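Local coordinates for protein acetyltransferase, GNAT family (Streptococcus pneumoniae, PDB 2ATR) that is of unknown specific function but probably transfers an acetyl group from acetyl-CoA to an as yet unidentified acceptor, at residues A[33-45]-A[56-68]. Residues are numbered along the deposited sequence; the frame is centred on the assembly and turned at random.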
loop_
_atom_site.group_PDB
_atom_site.type_symbol
_atom_site.label_atom_id
_atom_site.label_comp_id
_atom_site.label_asym_id
_atom_site.label_seq_id
_atom_site.Cartn_x
_atom_site.Cartn_y
_atom_site.Cartn_z
HETATM N N MSE A 33 -14.423 3.528 8.315
HETATM C CA MSE A 33 -13.272 2.831 8.879
HETATM C C MSE A 33 -11.933 3.535 8.589
HETATM O O MSE A 33 -11.031 3.526 9.423
HETATM C CB MSE A 33 -13.302 1.418 8.287
HETATM C CG MSE A 33 -14.555 0.613 8.763
HETATM SE SE MSE A 33 -14.642 0.427 10.593
HETATM C CE MSE A 33 -15.770 1.755 11.038
ATOM N N LEU A 34 -11.826 4.139 7.406
ATOM C CA LEU A 34 -10.560 4.653 6.897
ATOM C C LEU A 34 -9.979 5.794 7.750
ATOM O O LEU A 34 -8.785 5.778 8.094
ATOM C CB LEU A 34 -10.685 5.028 5.411
ATOM C CG LEU A 34 -9.495 5.637 4.685
ATOM C CD1 LEU A 34 -8.242 4.751 4.815
ATOM C CD2 LEU A 34 -9.901 5.836 3.224
ATOM N N GLU A 35 -10.835 6.733 8.149
ATOM C CA GLU A 35 -10.434 7.788 9.095
ATOM C C GLU A 35 -9.786 7.201 10.350
ATOM O O GLU A 35 -8.686 7.571 10.740
ATOM C CB GLU A 35 -11.662 8.619 9.479
ATOM C CG GLU A 35 -11.349 10.048 9.806
ATOM C CD GLU A 35 -12.615 10.912 9.797
ATOM O OE1 GLU A 35 -13.677 10.427 10.280
ATOM O OE2 GLU A 35 -12.537 12.062 9.295
ATOM N N GLN A 36 -10.459 6.226 10.945
ATOM C CA GLN A 36 -9.922 5.493 12.070
ATOM C C GLN A 36 -8.664 4.691 11.712
ATOM O O GLN A 36 -7.703 4.713 12.464
ATOM C CB GLN A 36 -11.007 4.590 12.693
ATOM C CG GLN A 36 -12.231 5.340 13.260
ATOM C CD GLN A 36 -11.852 6.248 14.410
ATOM O OE1 GLN A 36 -11.719 7.457 14.236
ATOM N NE2 GLN A 36 -11.666 5.672 15.598
ATOM N N ALA A 37 -8.669 3.998 10.562
ATOM C CA ALA A 37 -7.504 3.186 10.127
ATOM C C ALA A 37 -6.187 3.978 10.069
ATOM O O ALA A 37 -5.142 3.496 10.519
ATOM C CB ALA A 37 -7.767 2.528 8.777
ATOM N N LEU A 38 -6.253 5.179 9.479
ATOM C CA LEU A 38 -5.106 6.048 9.276
ATOM C C LEU A 38 -4.322 6.331 10.556
ATOM O O LEU A 38 -3.122 6.592 10.493
ATOM C CB LEU A 38 -5.530 7.360 8.585
ATOM C CG LEU A 38 -6.001 7.265 7.142
ATOM C CD1 LEU A 38 -6.654 8.595 6.698
ATOM C CD2 LEU A 38 -4.822 6.927 6.227
ATOM N N SER A 39 -4.986 6.263 11.705
ATOM C CA SER A 39 -4.327 6.466 13.003
ATOM C C SER A 39 -3.700 5.208 13.560
ATOM O O SER A 39 -2.962 5.284 14.540
ATOM C CB SER A 39 -5.345 6.933 14.066
ATOM O OG SER A 39 -5.604 8.309 13.895
ATOM N N HIS A 40 -4.019 4.055 12.975
ATOM C CA HIS A 40 -3.659 2.754 13.585
ATOM C C HIS A 40 -2.803 1.902 12.641
ATOM O O HIS A 40 -2.852 0.661 12.664
ATOM C CB HIS A 40 -4.924 2.005 14.019
ATOM C CG HIS A 40 -5.748 2.754 15.021
ATOM N ND1 HIS A 40 -5.403 2.841 16.354
ATOM C CD2 HIS A 40 -6.870 3.500 14.875
ATOM C CE1 HIS A 40 -6.295 3.572 16.993
ATOM N NE2 HIS A 40 -7.194 3.992 16.117
ATOM N N SER A 41 -2.057 2.583 11.789
ATOM C CA SER A 41 -1.225 1.935 10.812
ATOM C C SER A 41 0.194 1.952 11.348
ATOM O O SER A 41 0.484 2.681 12.280
ATOM C CB SER A 41 -1.289 2.675 9.481
ATOM O OG SER A 41 -2.647 2.741 9.058
ATOM N N LEU A 42 1.055 1.147 10.745
ATOM C CA LEU A 42 2.463 1.073 11.129
ATOM C C LEU A 42 3.205 2.280 10.540
ATOM O O LEU A 42 4.020 2.917 11.218
ATOM C CB LEU A 42 3.096 -0.219 10.603
ATOM C CG LEU A 42 2.785 -1.541 11.303
ATOM C CD1 LEU A 42 3.249 -2.668 10.389
ATOM C CD2 LEU A 42 3.509 -1.625 12.681
ATOM N N VAL A 43 2.911 2.573 9.284
ATOM C CA VAL A 43 3.626 3.582 8.533
ATOM C C VAL A 43 2.798 4.063 7.350
ATOM O O VAL A 43 2.067 3.289 6.747
ATOM C CB VAL A 43 5.009 3.077 8.068
ATOM C CG1 VAL A 43 4.959 2.482 6.691
ATOM C CG2 VAL A 43 6.028 4.165 8.148
ATOM N N ILE A 44 2.927 5.347 7.035
ATOM C CA ILE A 44 2.416 5.912 5.789
ATOM C C ILE A 44 3.450 6.789 5.108
ATOM O O ILE A 44 4.039 7.640 5.739
ATOM C CB ILE A 44 1.131 6.709 6.038
ATOM C CG1 ILE A 44 0.037 5.812 6.596
ATOM C CG2 ILE A 44 0.672 7.393 4.776
ATOM C CD1 ILE A 44 -1.017 6.552 7.332
ATOM N N TYR A 45 3.658 6.567 3.820
ATOM C CA TYR A 45 4.425 7.482 2.981
ATOM C C TYR A 45 3.527 8.097 1.908
ATOM O O TYR A 45 2.646 7.429 1.393
ATOM C CB TYR A 45 5.609 6.758 2.325
ATOM C CG TYR A 45 6.751 6.413 3.266
ATOM C CD1 TYR A 45 7.956 7.079 3.194
ATOM C CD2 TYR A 45 6.616 5.425 4.217
ATOM C CE1 TYR A 45 8.974 6.779 4.038
ATOM C CE2 TYR A 45 7.625 5.118 5.064
ATOM C CZ TYR A 45 8.809 5.796 4.977
ATOM O OH TYR A 45 9.830 5.478 5.824
ATOM N N LEU A 56 0.134 7.210 -2.293
ATOM C CA LEU A 56 0.163 6.854 -0.888
ATOM C C LEU A 56 0.533 5.356 -0.760
ATOM O O LEU A 56 0.177 4.554 -1.621
ATOM C CB LEU A 56 -1.205 7.161 -0.217
ATOM C CG LEU A 56 -1.564 6.676 1.198
ATOM C CD1 LEU A 56 -2.609 7.601 1.871
ATOM C CD2 LEU A 56 -2.081 5.190 1.144
ATOM N N ILE A 57 1.270 5.017 0.281
ATOM C CA ILE A 57 1.414 3.591 0.712
ATOM C C ILE A 57 1.089 3.554 2.187
ATOM O O ILE A 57 1.414 4.491 2.913
ATOM C CB ILE A 57 2.785 2.930 0.361
ATOM C CG1 ILE A 57 2.808 1.381 0.725
ATOM C CG2 ILE A 57 3.934 3.699 1.071
ATOM C CD1 ILE A 57 4.077 0.656 0.123
ATOM N N ARG A 58 0.375 2.517 2.617
ATOM C CA ARG A 58 -0.001 2.353 3.992
ATOM C C ARG A 58 0.210 0.881 4.406
ATOM O O ARG A 58 -0.346 -0.073 3.824
ATOM C CB ARG A 58 -1.471 2.740 4.205
ATOM C CG ARG A 58 -1.923 2.769 5.609
ATOM C CD ARG A 58 -3.270 3.477 5.749
ATOM N NE ARG A 58 -4.418 2.660 5.327
ATOM C CZ ARG A 58 -5.041 1.742 6.060
ATOM N NH1 ARG A 58 -4.594 1.353 7.264
ATOM N NH2 ARG A 58 -6.109 1.155 5.561
ATOM N N LEU A 59 1.046 0.706 5.414
ATOM C CA LEU A 59 1.342 -0.638 5.942
ATOM C C LEU A 59 0.673 -0.824 7.264
ATOM O O LEU A 59 0.557 0.124 8.026
ATOM C CB LEU A 59 2.845 -0.814 6.112
ATOM C CG LEU A 59 3.821 -0.541 4.978
ATOM C CD1 LEU A 59 5.187 -0.978 5.455
ATOM C CD2 LEU A 59 3.451 -1.257 3.729
ATOM N N VAL A 60 0.251 -2.061 7.546
ATOM C CA VAL A 60 -0.445 -2.449 8.773
ATOM C C VAL A 60 0.112 -3.781 9.308
ATOM O O VAL A 60 0.826 -4.495 8.587
ATOM C CB VAL A 60 -1.999 -2.603 8.576
ATOM C CG1 VAL A 60 -2.628 -1.243 8.130
ATOM C CG2 VAL A 60 -2.335 -3.741 7.614
ATOM N N GLY A 61 -0.241 -4.118 10.545
ATOM C CA GLY A 61 0.238 -5.385 11.133
ATOM C C GLY A 61 0.914 -5.111 12.443
ATOM O O GLY A 61 0.788 -4.016 12.999
ATOM N N ASP A 62 1.622 -6.109 12.965
ATOM C CA ASP A 62 2.281 -5.945 14.286
ATOM C C ASP A 62 3.681 -5.321 14.155
ATOM O O ASP A 62 4.222 -4.824 15.148
ATOM C CB ASP A 62 2.256 -7.256 15.106
ATOM C CG ASP A 62 3.082 -8.356 14.455
ATOM O OD1 ASP A 62 4.177 -8.115 13.969
ATOM O OD2 ASP A 62 2.630 -9.466 14.381
ATOM N N GLY A 63 4.255 -5.324 12.954
ATOM C CA GLY A 63 5.515 -4.682 12.688
ATOM C C GLY A 63 6.713 -5.556 13.021
ATOM O O GLY A 63 7.860 -5.134 12.834
ATOM N N PHE A 64 6.463 -6.776 13.476
ATOM C CA PHE A 64 7.567 -7.675 13.889
ATOM C C PHE A 64 7.449 -9.024 13.262
ATOM O O PHE A 64 8.336 -9.450 12.527
ATOM C CB PHE A 64 7.646 -7.811 15.443
ATOM C CG PHE A 64 8.087 -6.558 16.130
ATOM C CD1 PHE A 64 9.456 -6.252 16.222
ATOM C CD2 PHE A 64 7.155 -5.684 16.689
ATOM C CE1 PHE A 64 9.905 -5.066 16.854
ATOM C CE2 PHE A 64 7.583 -4.506 17.359
ATOM C CZ PHE A 64 8.965 -4.191 17.438
ATOM N N SER A 65 6.375 -9.740 13.565
ATOM C CA SER A 65 6.122 -11.021 12.878
ATOM C C SER A 65 5.398 -10.846 11.540
ATOM O O SER A 65 5.567 -11.683 10.640
ATOM C CB SER A 65 5.354 -12.005 13.741
ATOM O OG SER A 65 6.017 -12.128 15.001
ATOM N N SER A 66 4.590 -9.780 11.434
ATOM C CA SER A 66 3.711 -9.587 10.273
ATOM C C SER A 66 3.504 -8.123 9.933
ATOM O O SER A 66 3.178 -7.297 10.813
ATOM C CB SER A 66 2.352 -10.239 10.481
ATOM O OG SER A 66 1.656 -9.525 11.497
ATOM N N VAL A 67 3.711 -7.839 8.646
ATOM C CA VAL A 67 3.498 -6.565 8.007
ATOM C C VAL A 67 2.678 -6.815 6.703
ATOM O O VAL A 67 2.893 -7.799 5.988
ATOM C CB VAL A 67 4.829 -5.860 7.695
ATOM C CG1 VAL A 67 4.592 -4.535 6.855
ATOM C CG2 VAL A 67 5.623 -5.533 9.025
ATOM N N PHE A 68 1.685 -5.980 6.457
ATOM C CA PHE A 68 0.818 -6.150 5.260
ATOM C C PHE A 68 0.824 -4.822 4.526
ATOM O O PHE A 68 0.694 -3.771 5.179
ATOM C CB PHE A 68 -0.610 -6.563 5.647
ATOM C CG PHE A 68 -0.670 -7.875 6.421
ATOM C CD1 PHE A 68 -0.823 -9.088 5.744
ATOM C CD2 PHE A 68 -0.478 -7.894 7.812
ATOM C CE1 PHE A 68 -0.881 -10.303 6.438
ATOM C CE2 PHE A 68 -0.489 -9.095 8.499
ATOM C CZ PHE A 68 -0.712 -10.305 7.802
HETATM O O HOH W 1 -1.255 -1.591 11.920
#
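Arg58 meets Ser41 and Ala37 because its chain runs out with CG anti to the backbone N (chi1 -173°) and then bends at chi3 (77°), bringing the guanidinium against helix 33-38. Arg58 lies on strand 52-61, which forms an antiparallel beta hairpin with strand 43-49 in the mixed sheet of the GNAT fold; Ala37 and Ser41 lie in the helix and the loop that lead into it. Ser41 turns OG back beside its own backbone N (chi1 -57°), where it receives a hydrogen bond from Arg58 NH1 at 3.0 Å; Ser41 OG lies at the edge of the guanidinium, close to its plane. The same hydroxyl donates to Ala37 O, from above the carbonyl plane, so a small side chain that can both accept and donate ties the Ala37 carbonyl to Arg58.

Val43 with Leu59 and Tyr45 with Ile57 are hydrogen-bonded pairs, while Ile44 with Arg58 is a non-hydrogen-bonded one. The Arg58 methylenes serve as an apolar stem: Arg58 CG lies alongside Ile44 CG1 at 3.8 Å, and the Leu38 side chain crosses that of Arg58 at about a right angle, CD2 resting against Arg58 CD. Ala37, with only a methyl, fits over one guanidinium face, Ala37 CB 3.7 Å from Arg58 NH1. A salt bridge from Arg58 NE to Asp71 on the next strand probably balances the buried charge.

On the other face, branched Val43 packs CG1 against Leu59 CG, and Tyr45 CB meets Ile57 CG2; the Tyr45 hydroxyl reaches Asn94. Past the bridges, Leu42 CD2 touches Gly63 CA at 3.7 Å and Leu42 N donates to Leu59 O at 2.9 Å.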